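Local coordinates for protein periplasmic beta-glucosidase (PDB 6R5O) that probably hydrolyses terminal, non-reducing beta-D-glucosyl residues of beta-glucosides in the periplasm, releasing beta-D-glucose, as a member of glycosyl hydrolase family 3, at residues R380-G385 against D471-V476; T653-Y658 against V718-A723. The protein carries 1 engineered substitution. All coordinates share one frame; numbering follows the deposited sequence.

Contact 1 of 2, residues R380-G385 against D471-V476; sequences RIAVIG and DLVVAV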
loop_
_atom_site.group_PDB
_atom_site.type_symbol
_atom_site.label_atom_id
_atom_site.label_comp_id
_atom_site.label_asym_id
_atom_site.label_seq_id
_atom_site.Cartn_x
_atom_site.Cartn_y
_atom_site.Cartn_z
ATOM N N ARG A 380 -13.341 29.203 -35.691
ATOM C CA ARG A 380 -12.433 28.070 -36.016
ATOM C C ARG A 380 -11.935 27.427 -34.717
ATOM O O ARG A 380 -11.500 28.163 -33.796
ATOM C CB ARG A 380 -11.258 28.544 -36.873
ATOM C CG ARG A 380 -11.687 29.260 -38.145
ATOM C CD ARG A 380 -10.525 29.626 -39.053
ATOM N NE ARG A 380 -10.752 29.027 -40.364
ATOM C CZ ARG A 380 -10.087 27.985 -40.870
ATOM N NH1 ARG A 380 -10.392 27.518 -42.069
ATOM N NH2 ARG A 380 -9.110 27.417 -40.195
ATOM N N ILE A 381 -12.019 26.097 -34.663
ATOM C CA ILE A 381 -11.761 25.268 -33.454
ATOM C C ILE A 381 -10.905 24.081 -33.890
ATOM O O ILE A 381 -11.338 23.346 -34.792
ATOM C CB ILE A 381 -13.099 24.848 -32.812
ATOM C CG1 ILE A 381 -13.840 26.050 -32.215
ATOM C CG2 ILE A 381 -12.896 23.755 -31.773
ATOM C CD1 ILE A 381 -15.312 25.796 -31.934
ATOM N N ALA A 382 -9.719 23.939 -33.299
ATOM C CA ALA A 382 -8.800 22.801 -33.525
ATOM C C ALA A 382 -9.188 21.622 -32.623
ATOM O O ALA A 382 -9.294 21.808 -31.408
ATOM C CB ALA A 382 -7.381 23.233 -33.271
ATOM N N VAL A 383 -9.379 20.442 -33.197
ATOM C CA VAL A 383 -9.673 19.197 -32.432
ATOM C C VAL A 383 -8.472 18.254 -32.590
ATOM O O VAL A 383 -8.326 17.661 -33.671
ATOM C CB VAL A 383 -11.001 18.564 -32.895
ATOM C CG1 VAL A 383 -11.381 17.347 -32.069
ATOM C CG2 VAL A 383 -12.126 19.581 -32.880
ATOM N N ILE A 384 -7.629 18.154 -31.557
ATOM C CA ILE A 384 -6.352 17.379 -31.568
ATOM C C ILE A 384 -6.349 16.344 -30.438
ATOM O O ILE A 384 -6.735 16.694 -29.317
ATOM C CB ILE A 384 -5.145 18.334 -31.445
ATOM C CG1 ILE A 384 -5.130 19.353 -32.586
ATOM C CG2 ILE A 384 -3.817 17.575 -31.326
ATOM C CD1 ILE A 384 -5.149 20.780 -32.101
ATOM N N GLY A 385 -5.832 15.150 -30.725
ATOM C CA GLY A 385 -5.509 14.133 -29.711
ATOM C C GLY A 385 -5.862 12.751 -30.231
ATOM O O GLY A 385 -6.733 12.649 -31.087
ATOM N N ASP A 471 -8.693 29.527 -33.633
ATOM C CA ASP A 471 -8.971 30.551 -32.590
ATOM C C ASP A 471 -8.638 29.961 -31.213
ATOM O O ASP A 471 -8.221 30.739 -30.335
ATOM C CB ASP A 471 -10.419 31.041 -32.670
ATOM C CG ASP A 471 -10.750 31.812 -33.944
ATOM O OD1 ASP A 471 -10.011 32.767 -34.269
ATOM O OD2 ASP A 471 -11.747 31.452 -34.609
ATOM N N LEU A 472 -8.821 28.642 -31.038
ATOM C CA LEU A 472 -8.502 27.891 -29.789
ATOM C C LEU A 472 -8.415 26.376 -30.058
ATOM O O LEU A 472 -8.965 25.905 -31.082
ATOM C CB LEU A 472 -9.560 28.207 -28.726
ATOM C CG LEU A 472 -11.002 27.875 -29.103
ATOM C CD1 LEU A 472 -11.356 26.433 -28.743
ATOM C CD2 LEU A 472 -11.969 28.850 -28.434
ATOM N N VAL A 473 -7.747 25.647 -29.160
ATOM C CA VAL A 473 -7.534 24.180 -29.269
ATOM C C VAL A 473 -8.421 23.455 -28.251
ATOM O O VAL A 473 -8.563 23.940 -27.132
ATOM C CB VAL A 473 -6.047 23.809 -29.105
ATOM C CG1 VAL A 473 -5.835 22.305 -28.983
ATOM C CG2 VAL A 473 -5.209 24.356 -30.249
ATOM N N VAL A 474 -8.983 22.318 -28.657
ATOM C CA VAL A 474 -9.687 21.329 -27.794
ATOM C C VAL A 474 -8.920 20.005 -27.919
ATOM O O VAL A 474 -8.912 19.426 -29.026
ATOM C CB VAL A 474 -11.159 21.178 -28.219
ATOM C CG1 VAL A 474 -11.806 19.953 -27.596
ATOM C CG2 VAL A 474 -11.980 22.423 -27.912
ATOM N N ALA A 475 -8.270 19.572 -26.834
ATOM C CA ALA A 475 -7.324 18.433 -26.819
ATOM C C ALA A 475 -7.993 17.203 -26.199
ATOM O O ALA A 475 -8.398 17.268 -25.021
ATOM C CB ALA A 475 -6.076 18.818 -26.071
ATOM N N VAL A 476 -8.116 16.126 -26.972
ATOM C CA VAL A 476 -8.744 14.851 -26.536
ATOM C C VAL A 476 -7.610 13.858 -26.267
ATOM O O VAL A 476 -7.125 13.187 -27.225
ATOM C CB VAL A 476 -9.766 14.322 -27.558
ATOM C CG1 VAL A 476 -10.576 13.175 -26.971
ATOM C CG2 VAL A 476 -10.693 15.420 -28.067
#

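Contact 2 of 2, residues T653-Y658 against V718-A723; sequences TVVQLY and VGLDSA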
loop_
_atom_site.group_PDB
_atom_site.type_symbol
_atom_site.label_atom_id
_atom_site.label_comp_id
_atom_site.label_asym_id
_atom_site.label_seq_id
_atom_site.Cartn_x
_atom_site.Cartn_y
_atom_site.Cartn_z
ATOM N N THR A 653 -25.593 21.475 -8.460
ATOM C CA THR A 653 -24.495 21.151 -7.513
ATOM C C THR A 653 -24.916 19.906 -6.712
ATOM O O THR A 653 -25.941 19.284 -7.055
ATOM C CB THR A 653 -24.108 22.390 -6.685
ATOM O OG1 THR A 653 -22.934 22.077 -5.935
ATOM C CG2 THR A 653 -25.199 22.884 -5.760
ATOM N N VAL A 654 -24.123 19.514 -5.717
ATOM C CA VAL A 654 -24.395 18.332 -4.847
ATOM C C VAL A 654 -24.016 18.720 -3.420
ATOM O O VAL A 654 -22.803 18.859 -3.159
ATOM C CB VAL A 654 -23.625 17.082 -5.319
ATOM C CG1 VAL A 654 -23.885 15.896 -4.406
ATOM C CG2 VAL A 654 -23.935 16.732 -6.763
ATOM N N VAL A 655 -25.008 18.907 -2.543
ATOM C CA VAL A 655 -24.784 19.330 -1.126
ATOM C C VAL A 655 -24.573 18.060 -0.294
ATOM O O VAL A 655 -25.481 17.199 -0.291
ATOM C CB VAL A 655 -25.931 20.220 -0.605
ATOM C CG1 VAL A 655 -25.680 20.721 0.812
ATOM C CG2 VAL A 655 -26.178 21.392 -1.542
ATOM N N GLN A 656 -23.399 17.948 0.346
ATOM C CA GLN A 656 -22.858 16.698 0.954
ATOM C C GLN A 656 -22.784 16.849 2.474
ATOM O O GLN A 656 -22.397 17.941 2.950
ATOM C CB GLN A 656 -21.475 16.379 0.389
ATOM C CG GLN A 656 -21.492 15.916 -1.056
ATOM C CD GLN A 656 -20.274 16.383 -1.817
ATOM O OE1 GLN A 656 -19.137 16.274 -1.357
ATOM N NE2 GLN A 656 -20.512 16.919 -2.998
ATOM N N LEU A 657 -23.141 15.776 3.186
ATOM C CA LEU A 657 -23.173 15.705 4.669
ATOM C C LEU A 657 -22.075 14.757 5.144
ATOM O O LEU A 657 -22.155 13.545 4.815
ATOM C CB LEU A 657 -24.538 15.190 5.128
ATOM C CG LEU A 657 -24.674 14.974 6.634
ATOM C CD1 LEU A 657 -25.145 16.255 7.331
ATOM C CD2 LEU A 657 -25.601 13.797 6.918
ATOM N N TYR A 658 -21.118 15.297 5.902
ATOM C CA TYR A 658 -19.985 14.548 6.496
ATOM C C TYR A 658 -20.135 14.553 8.013
ATOM O O TYR A 658 -20.576 15.588 8.567
ATOM C CB TYR A 658 -18.652 15.137 6.032
ATOM C CG TYR A 658 -18.412 14.986 4.552
ATOM C CD1 TYR A 658 -18.006 13.773 4.008
ATOM C CD2 TYR A 658 -18.613 16.052 3.687
ATOM C CE1 TYR A 658 -17.785 13.632 2.647
ATOM C CE2 TYR A 658 -18.406 15.922 2.321
ATOM C CZ TYR A 658 -17.999 14.705 1.795
ATOM O OH TYR A 658 -17.804 14.572 0.443
ATOM N N VAL A 718 -21.416 20.179 6.415
ATOM C CA VAL A 718 -22.163 20.311 5.129
ATOM C C VAL A 718 -21.421 21.299 4.222
ATOM O O VAL A 718 -21.131 22.437 4.653
ATOM C CB VAL A 718 -23.639 20.711 5.328
ATOM C CG1 VAL A 718 -24.400 20.623 4.014
ATOM C CG2 VAL A 718 -24.326 19.857 6.388
ATOM N N GLY A 719 -21.124 20.852 3.004
ATOM C CA GLY A 719 -20.422 21.629 1.974
ATOM C C GLY A 719 -20.535 20.945 0.622
ATOM O O GLY A 719 -21.084 19.807 0.563
ATOM N N LEU A 720 -19.978 21.585 -0.412
ATOM C CA LEU A 720 -20.114 21.177 -1.834
ATOM C C LEU A 720 -18.947 20.264 -2.249
ATOM O O LEU A 720 -18.961 19.792 -3.399
ATOM C CB LEU A 720 -20.198 22.447 -2.690
ATOM C CG LEU A 720 -21.256 23.458 -2.245
ATOM C CD1 LEU A 720 -21.205 24.718 -3.092
ATOM C CD2 LEU A 720 -22.649 22.839 -2.275
ATOM N N ASP A 721 -17.994 20.004 -1.345
ATOM C CA ASP A 721 -16.950 18.942 -1.482
ATOM C C ASP A 721 -16.395 18.578 -0.095
ATOM O O ASP A 721 -16.647 19.334 0.883
ATOM C CB ASP A 721 -15.835 19.350 -2.458
ATOM C CG ASP A 721 -14.992 20.549 -2.040
ATOM O OD1 ASP A 721 -15.268 21.147 -0.983
ATOM O OD2 ASP A 721 -14.074 20.895 -2.788
ATOM N N SER A 722 -15.655 17.467 -0.015
ATOM C CA SER A 722 -15.069 16.935 1.243
ATOM C C SER A 722 -14.073 17.944 1.828
ATOM O O SER A 722 -13.857 17.934 3.055
ATOM C CB SER A 722 -14.437 15.586 1.026
ATOM O OG SER A 722 -13.519 15.612 -0.047
ATOM N N ALA A 723 -13.499 18.788 0.973
ATOM C CA ALA A 723 -12.487 19.802 1.325
ATOM C C ALA A 723 -13.180 20.945 2.061
ATOM O O ALA A 723 -13.267 20.865 3.293
ATOM C CB ALA A 723 -11.782 20.268 0.077
#

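Contact 1 of 2, residues R380-G385 against D471-V476
I384 reaches across to V473 on one face of two adjacent parallel strands, the terminal CD1 of the isoleucine lying 3.5 Å from V473 CG1. I384 carries CG1 anti to its carbonyl carbon (chi1 -59°), and a second torsion of 122°, well off a staggered value, swings CD1 toward the neighbouring strand, where the two side chains meet at about a right angle. V473 offers both methyls: CG2 also lies near CD1 and packs 3.9 Å from A382 CB, so one valine touches both I384 and A382. Within the same sheet, A427 of strand 423-427 packs beside I384, and L513 of strand 513-518 beside V473.

On the other face, I381 CG2 and V474 CG2 touch more loosely at 4.2 Å, and I381 CG1 lies near L472 CD1. V383 and V476 continue this apolar surface under helix 410-418, which supplies Y411 and L414 to the former and V410 to the latter.

Backbone bonds alternate regularly along the ladder, from A382 N to L472 O, V474 N to A382 O, I384 N to V474 O and V476 N to I384 O. At the exposed N-terminal end a side chain joins in. D471 folds its carboxylate back, CG beside its own backbone N, and OD2 takes the R380 amide N at 3.0 Å on its anti side, the donor tilted somewhat out of the carboxylate plane, while D471 N donates to R380 O. The guanidinium of R380 leads away from this carboxylate, and its NH2 makes a long, weak ion pair with D469.

Strands 380-384 and 472-476 run side by side at 24°, interior neighbours in the largely parallel, helix-flanked alpha/beta sheet of the family 3 C-terminal domain.

Contact 2 of 2, residues T653-Y658 against V718-A723
Q656 meets the end of strand 712-719 with both its backbone and its amide side chain. Its N donates to G719 O at 3.0 Å, and G719 N returns a bond to Q656 O, closing an antiparallel hydrogen-bonded pair. Q656 O also receives a CA-H...O contact from V718.

Past G719 the chain leaves the sheet, and the glutamine side chain follows it. Bent at chi2 (146°), it brings NE2 to L720 O at 3.3 Å and to V654 O of its own strand at 3.0 Å; both bonds are weak, with strongly bent N-H directions. L720 O has a further donor in K562 NZ. At the other end of the amide, OE1 accepts the Y658 hydroxyl at 2.8 Å, so the phenol and the amide hold each other in place. The Y658 ring lies obliquely against S722, whose CB is 3.6 Å from the Y658 OH, while S722 OG is bonded to F610 O.

The other side of the strand is mainly apolar: V655 CG1 presses on V718 CG1, L657 CD1 packs 3.8 Å from V718 CG2, and L720 CD2 approaches V655 CG2, with T653 OG1 beside it.

The polar contacts of the pair thus gather on the Q656 and Y658 side, where one amide serves three partners, probably fixing its flip and helping to place L720, while F610 and K562 provide the other holds on the turn.

Beyond the N-terminal TIM-barrel-like part of the chain, residues 380-385 and 471-476 form contact 1, closing a loop of 85 residues that is rich in helix and contributes strand 423-427 at the edge of the same sheet. The chain then adds strands 513-518 and 534-537 before entering the fibronectin type III-like domain. There contact 2 closes a shorter, helix-free loop of 59 residues, about half of it strand, joining strand 651-660 to the end of strand 712-719. The two loops follow in series, neither nesting nor crossing, and the contact centres are 34 Å apart. Each contact joins strands within its own domain, a largely parallel alpha/beta sheet in one and an antiparallel pairing in the other; 718-723 also reaches K562 and F610.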